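Local coordinates for SusD homolog (Bacteroides thetaiotaomicron, PDB 4MRU), which probably binds mucin O-glycans at the cell surface, as a SusD-like lipoprotein that would hand sugars to an outer-membrane transporter, at residues R196-S201 / G230-N235; D254-R259 / D306-Y311. One frame throughout, in Å; residues are numbered along the deposited sequence.

Interaction 1: R196-S201 / G230-N235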
loop_
_atom_site.group_PDB
_atom_site.type_symbol
_atom_site.label_atom_id
_atom_site.label_comp_id
_atom_site.label_asym_id
_atom_site.label_seq_id
_atom_site.Cartn_x
_atom_site.Cartn_y
_atom_site.Cartn_z
ATOM N N ARG A 196 13.734 11.870 9.247
ATOM C CA ARG A 196 13.505 12.939 8.248
ATOM C C ARG A 196 13.492 12.424 6.795
ATOM O O ARG A 196 12.679 12.868 5.991
ATOM C CB ARG A 196 14.524 14.080 8.379
ATOM C CG ARG A 196 14.345 14.820 9.705
ATOM C CD ARG A 196 15.179 16.089 9.730
ATOM N NE ARG A 196 14.591 17.046 8.831
ATOM C CZ ARG A 196 15.232 17.733 7.895
ATOM N NH1 ARG A 196 16.532 17.616 7.708
ATOM N NH2 ARG A 196 14.538 18.573 7.152
ATOM N N LEU A 197 14.385 11.498 6.462
ATOM C CA LEU A 197 14.377 10.892 5.151
ATOM C C LEU A 197 13.027 10.248 4.895
ATOM O O LEU A 197 12.402 10.419 3.811
ATOM C CB LEU A 197 15.484 9.854 5.019
ATOM C CG LEU A 197 16.917 10.396 5.130
ATOM C CD1 LEU A 197 17.894 9.225 5.028
ATOM C CD2 LEU A 197 17.166 11.433 4.064
ATOM N N PHE A 198 12.553 9.514 5.893
ATOM C CA PHE A 198 11.270 8.846 5.736
ATOM C C PHE A 198 10.156 9.878 5.560
ATOM O O PHE A 198 9.275 9.728 4.698
ATOM C CB PHE A 198 10.952 7.934 6.925
ATOM C CG PHE A 198 9.556 7.466 6.937
ATOM C CD1 PHE A 198 9.141 6.494 6.033
ATOM C CD2 PHE A 198 8.638 8.000 7.814
ATOM C CE1 PHE A 198 7.828 6.061 6.015
ATOM C CE2 PHE A 198 7.328 7.579 7.792
ATOM C CZ PHE A 198 6.934 6.589 6.908
ATOM N N LEU A 199 10.155 10.885 6.405
ATOM C CA LEU A 199 9.106 11.926 6.303
ATOM C C LEU A 199 9.066 12.556 4.921
ATOM O O LEU A 199 7.993 12.756 4.339
ATOM C CB LEU A 199 9.348 12.992 7.366
ATOM C CG LEU A 199 8.365 14.123 7.565
ATOM C CD1 LEU A 199 8.470 14.598 9.009
ATOM C CD2 LEU A 199 8.630 15.258 6.603
ATOM N N HIS A 200 10.236 12.883 4.391
ATOM C CA HIS A 200 10.312 13.446 3.025
ATOM C C HIS A 200 9.844 12.467 1.941
ATOM O O HIS A 200 9.251 12.866 0.936
ATOM C CB HIS A 200 11.717 13.925 2.744
ATOM C CG HIS A 200 12.180 14.976 3.697
ATOM N ND1 HIS A 200 13.485 15.043 4.163
ATOM C CD2 HIS A 200 11.499 15.944 4.350
ATOM C CE1 HIS A 200 13.588 16.060 4.999
ATOM N NE2 HIS A 200 12.391 16.595 5.154
ATOM N N SER A 201 10.136 11.194 2.134
ATOM C CA SER A 201 9.691 10.171 1.227
ATOM C C SER A 201 8.136 10.053 1.251
ATOM O O SER A 201 7.517 9.929 0.238
ATOM C CB SER A 201 10.361 8.835 1.571
ATOM O OG SER A 201 11.782 8.978 1.602
ATOM N N GLY A 230 15.857 15.714 1.129
ATOM C CA GLY A 230 16.526 14.448 1.275
ATOM C C GLY A 230 15.517 13.322 1.511
ATOM O O GLY A 230 14.825 13.307 2.511
ATOM N N VAL A 231 15.480 12.349 0.593
ATOM C CA VAL A 231 14.602 11.186 0.685
ATOM C C VAL A 231 15.463 9.933 0.836
ATOM O O VAL A 231 16.695 10.013 0.747
ATOM C CB VAL A 231 13.678 11.057 -0.538
ATOM C CG1 VAL A 231 12.629 12.174 -0.543
ATOM C CG2 VAL A 231 14.473 11.082 -1.867
ATOM N N ILE A 232 14.817 8.796 1.109
ATOM C CA ILE A 232 15.489 7.516 1.227
ATOM C C ILE A 232 16.069 7.116 -0.133
ATOM O O ILE A 232 15.340 6.969 -1.114
ATOM C CB ILE A 232 14.509 6.419 1.734
ATOM C CG1 ILE A 232 14.009 6.740 3.143
ATOM C CG2 ILE A 232 15.153 5.052 1.707
ATOM C CD1 ILE A 232 12.804 5.924 3.565
ATOM N N GLU A 233 17.392 6.937 -0.172
ATOM C CA GLU A 233 18.118 6.609 -1.422
ATOM C C GLU A 233 18.927 5.324 -1.338
ATOM O O GLU A 233 19.341 4.796 -2.350
ATOM C CB GLU A 233 19.050 7.748 -1.805
ATOM C CG GLU A 233 18.337 8.983 -2.269
ATOM C CD GLU A 233 19.295 10.050 -2.821
ATOM O OE1 GLU A 233 20.085 10.576 -2.048
ATOM O OE2 GLU A 233 19.243 10.356 -4.014
ATOM N N LYS A 234 19.157 4.835 -0.125
ATOM C CA LYS A 234 19.918 3.647 0.121
ATOM C C LYS A 234 19.064 2.664 0.871
ATOM O O LYS A 234 18.284 3.077 1.717
ATOM C CB LYS A 234 21.111 3.962 1.044
ATOM C CG LYS A 234 22.166 4.902 0.498
ATOM C CD LYS A 234 23.275 5.130 1.520
ATOM C CE LYS A 234 22.719 5.468 2.902
ATOM N NZ LYS A 234 23.729 6.022 3.836
ATOM N N ASN A 235 19.216 1.378 0.591
ATOM C CA ASN A 235 18.428 0.383 1.283
ATOM C C ASN A 235 18.653 0.369 2.823
ATOM O O ASN A 235 17.788 -0.003 3.581
ATOM C CB ASN A 235 18.710 -0.989 0.681
ATOM C CG ASN A 235 17.857 -1.247 -0.558
ATOM O OD1 ASN A 235 16.650 -0.974 -0.580
ATOM N ND2 ASN A 235 18.473 -1.781 -1.586
#
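Two polar side chains of helix 192-209, His200 and Ser201, hold the chain that leaves helix 216-229. His200 ND1 donates to Gly230 O at 2.7 Å. The oxygen lies in the ring plane and is met on a lone pair, though the N-H is bent to 142°. The second ring nitrogen, NE2, is hydrogen-bonded to Asp167 OD2. With acceptors at both nitrogens, the doubly protonated, positively charged ring would be favoured. Arg196 forms a salt bridge with Asp167, and His200 CE1 sits over one face of its guanidinium, toward the rim.

Ser201 OG serves both segments. It donates to Leu197 O of its own helix, 2.7 Å from OG, and accepts from Ile232 N at 3.1 Å in an almost straight bond. Leu197 O thus takes two donors, Ser201 N and OG. Leu197 CD2 lies 3.4 Å from Gly230 O, and Leu197 CB touches Ile232 CG1 at 3.9 Å. Val231 CG1 lies 3.7 Å from His200 C. Gly230 follows helix 216-229 with positive phi. The contact pins this loop back onto helix 192-209, consistent with a TPR-like helical hairpin. Helix 152-173 supplies Asp167, and helix 327-339 packs on Ser201, Val231 and Ile232.

Interaction 2: D254-R259 / D306-Y311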
loop_
_atom_site.group_PDB
_atom_site.type_symbol
_atom_site.label_atom_id
_atom_site.label_comp_id
_atom_site.label_asym_id
_atom_site.label_seq_id
_atom_site.Cartn_x
_atom_site.Cartn_y
_atom_site.Cartn_z
ATOM N N ASP A 254 0.485 -20.460 9.060
ATOM C CA ASP A 254 -0.082 -21.335 10.111
ATOM C C ASP A 254 -1.548 -21.494 9.910
ATOM O O ASP A 254 -2.012 -22.600 9.812
ATOM C CB ASP A 254 0.239 -20.797 11.514
ATOM C CG ASP A 254 1.770 -20.673 11.722
ATOM O OD1 ASP A 254 2.482 -21.676 11.502
ATOM O OD2 ASP A 254 2.266 -19.559 11.923
ATOM N N TRP A 255 -2.271 -20.391 9.813
ATOM C CA TRP A 255 -3.697 -20.456 9.428
ATOM C C TRP A 255 -3.879 -20.896 7.990
ATOM O O TRP A 255 -4.859 -21.566 7.669
ATOM C CB TRP A 255 -4.356 -19.108 9.559
ATOM C CG TRP A 255 -4.269 -18.443 10.894
ATOM C CD1 TRP A 255 -3.754 -18.941 12.056
ATOM C CD2 TRP A 255 -4.722 -17.124 11.185
ATOM N NE1 TRP A 255 -3.836 -17.992 13.054
ATOM C CE2 TRP A 255 -4.456 -16.878 12.543
ATOM C CE3 TRP A 255 -5.336 -16.125 10.422
ATOM C CZ2 TRP A 255 -4.792 -15.682 13.149
ATOM C CZ3 TRP A 255 -5.661 -14.935 11.028
ATOM C CH2 TRP A 255 -5.362 -14.711 12.368
ATOM N N LYS A 256 -2.949 -20.498 7.136
ATOM C CA LYS A 256 -2.968 -20.830 5.712
ATOM C C LYS A 256 -4.268 -20.354 5.019
ATOM O O LYS A 256 -4.828 -21.082 4.201
ATOM C CB LYS A 256 -2.742 -22.346 5.513
ATOM C CG LYS A 256 -1.506 -22.860 6.272
ATOM C CD LYS A 256 -1.253 -24.335 6.010
ATOM C CE LYS A 256 -0.343 -24.898 7.074
ATOM N NZ LYS A 256 0.178 -26.236 6.680
ATOM N N ASP A 257 -4.715 -19.142 5.368
ATOM C CA ASP A 257 -5.924 -18.549 4.851
ATOM C C ASP A 257 -5.717 -17.811 3.506
ATOM O O ASP A 257 -6.675 -17.409 2.880
ATOM C CB ASP A 257 -6.515 -17.556 5.850
ATOM C CG ASP A 257 -7.278 -18.208 6.986
ATOM O OD1 ASP A 257 -7.458 -19.442 6.994
ATOM O OD2 ASP A 257 -7.693 -17.449 7.885
ATOM N N TYR A 258 -4.478 -17.601 3.085
ATOM C CA TYR A 258 -4.169 -16.849 1.864
ATOM C C TYR A 258 -3.063 -17.510 1.068
ATOM O O TYR A 258 -2.095 -18.059 1.635
ATOM C CB TYR A 258 -3.763 -15.380 2.174
ATOM C CG TYR A 258 -4.778 -14.747 3.069
ATOM C CD1 TYR A 258 -5.952 -14.236 2.552
ATOM C CD2 TYR A 258 -4.657 -14.840 4.473
ATOM C CE1 TYR A 258 -6.956 -13.751 3.402
ATOM C CE2 TYR A 258 -5.674 -14.366 5.309
ATOM C CZ TYR A 258 -6.803 -13.838 4.755
ATOM O OH TYR A 258 -7.805 -13.424 5.574
ATOM N N ARG A 259 -3.172 -17.410 -0.256
ATOM C CA ARG A 259 -2.074 -17.781 -1.123
ATOM C C ARG A 259 -1.891 -16.677 -2.154
ATOM O O ARG A 259 -2.701 -15.767 -2.286
ATOM C CB ARG A 259 -2.303 -19.153 -1.790
ATOM C CG ARG A 259 -2.297 -20.364 -0.864
ATOM C CD ARG A 259 -0.890 -20.562 -0.390
ATOM N NE ARG A 259 -0.619 -21.621 0.591
ATOM C CZ ARG A 259 -0.366 -21.429 1.889
ATOM N NH1 ARG A 259 -0.509 -20.240 2.469
ATOM N NH2 ARG A 259 0.022 -22.455 2.620
ATOM N N ASP A 306 -6.920 -28.218 -1.324
ATOM C CA ASP A 306 -6.543 -27.986 -2.735
ATOM C C ASP A 306 -5.992 -26.558 -2.972
ATOM O O ASP A 306 -5.017 -26.344 -3.704
ATOM C CB ASP A 306 -7.751 -28.200 -3.669
ATOM C CG ASP A 306 -8.211 -29.639 -3.795
ATOM O OD1 ASP A 306 -7.382 -30.534 -3.662
ATOM O OD2 ASP A 306 -9.437 -29.891 -4.058
HETATM N N MSE A 307 -6.656 -25.560 -2.393
HETATM C CA MSE A 307 -6.269 -24.144 -2.543
HETATM C C MSE A 307 -4.993 -23.868 -1.804
HETATM O O MSE A 307 -4.171 -23.099 -2.256
HETATM C CB MSE A 307 -7.323 -23.173 -1.986
HETATM C CG MSE A 307 -8.732 -23.304 -2.548
HETATM SE SE MSE A 307 -8.774 -22.945 -4.504
HETATM C CE MSE A 307 -8.747 -24.778 -4.989
ATOM N N ILE A 308 -4.815 -24.504 -0.657
ATOM C CA ILE A 308 -3.631 -24.291 0.170
ATOM C C ILE A 308 -2.399 -24.934 -0.463
ATOM O O ILE A 308 -1.351 -24.342 -0.502
ATOM C CB ILE A 308 -3.853 -24.862 1.580
ATOM C CG1 ILE A 308 -4.810 -23.959 2.363
ATOM C CG2 ILE A 308 -2.529 -25.060 2.336
ATOM C CD1 ILE A 308 -5.439 -24.656 3.555
ATOM N N THR A 309 -2.557 -26.124 -1.034
ATOM C CA THR A 309 -1.391 -26.881 -1.541
ATOM C C THR A 309 -1.084 -26.664 -3.029
ATOM O O THR A 309 0.012 -26.964 -3.457
ATOM C CB THR A 309 -1.548 -28.392 -1.289
ATOM O OG1 THR A 309 -2.735 -28.867 -1.930
ATOM C CG2 THR A 309 -1.601 -28.718 0.245
ATOM N N SER A 310 -2.018 -26.135 -3.804
ATOM C CA SER A 310 -1.814 -26.037 -5.257
ATOM C C SER A 310 -1.231 -24.709 -5.719
ATOM O O SER A 310 -0.920 -24.541 -6.903
ATOM C CB SER A 310 -3.140 -26.244 -5.966
ATOM O OG SER A 310 -3.630 -27.524 -5.638
ATOM N N TYR A 311 -1.165 -23.743 -4.802
ATOM C CA TYR A 311 -0.702 -22.399 -5.113
ATOM C C TYR A 311 0.429 -21.985 -4.173
ATOM O O TYR A 311 0.474 -22.387 -3.033
ATOM C CB TYR A 311 -1.858 -21.391 -5.026
ATOM C CG TYR A 311 -2.975 -21.811 -5.928
ATOM C CD1 TYR A 311 -2.882 -21.630 -7.299
ATOM C CD2 TYR A 311 -4.129 -22.374 -5.413
ATOM C CE1 TYR A 311 -3.898 -22.043 -8.144
ATOM C CE2 TYR A 311 -5.146 -22.796 -6.242
ATOM C CZ TYR A 311 -5.025 -22.638 -7.616
ATOM O OH TYR A 311 -6.036 -23.054 -8.450
HETATM O O HOH W 1 1.363 -24.541 1.503
#
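Arg259 reaches from a short strand to helix 304-309 and the residues after it. Its CB meets Tyr311 CB at 4.0 Å. CG stands beside the backbone N, anti to the carbonyl carbon, and touches Met307 O at 3.6 Å. This carbonyl is buried here and has no polar partner in the model. The chain then bends at chi2 (-70°), which swings CD past Tyr311 O at 3.5 Å. NE follows and donates to Ile308 O, 3.0 Å away. The acceptor is met on a lone pair in the carbonyl plane, somewhat tilted from the guanidinium plane. Beyond CZ the two terminal nitrogens part. NH1 turns back to its own segment and bonds to Tyr258 O at 2.8 Å, and also to Phe252 O. NH2 passes Ile308 CG2 and gives a proton to a water, which makes a weak bond to Ile308 O.

In this SusD-family protein the contact lies in a loop-rich part of the chain. Strand 258-260 pairs antiparallel with strand 58-60, and Arg259 ties that small sheet to helix 304-309. NE and NH1 hold carbonyls of the two segments, Ile308 O and Tyr258 O, which fixes the rotation of the guanidinium.

Ile308 packs between Lys256 and the end of Arg259. Its CG1 approaches Lys256 O at 3.4 Å, an oxygen that also accepts from Thr61. Lys256 crosses Ile308 at about a right angle. Its extended chain lays CD against Ile308 CG2 at 4.0 Å, and the far end then leads away. The Tyr311 side chain leads away from Arg259, and its OH is hydrogen-bonded to Asp383.

In the fold
Interaction 1 and interaction 2 do not touch and lie on opposite sides of the chain's centre. Their centres are 36 Å apart, and their nearest atoms are about 24 Å apart. They follow one another along the chain: 196-201 / 230-235 closes before 254-259 / 306-311 opens. The first joins helices of the TPR-like part. The second joins a short strand to a short helix among loops. In each, a side-chain donor reaches a backbone carbonyl; interaction 1 adds a serine that accepts from a backbone N-H. Neither lies at the annotated magnesium site, Asn373. A bound 1,2-ethanediol, probably from the crystallisation liquor, lies about 4 Å from the side chain of His200.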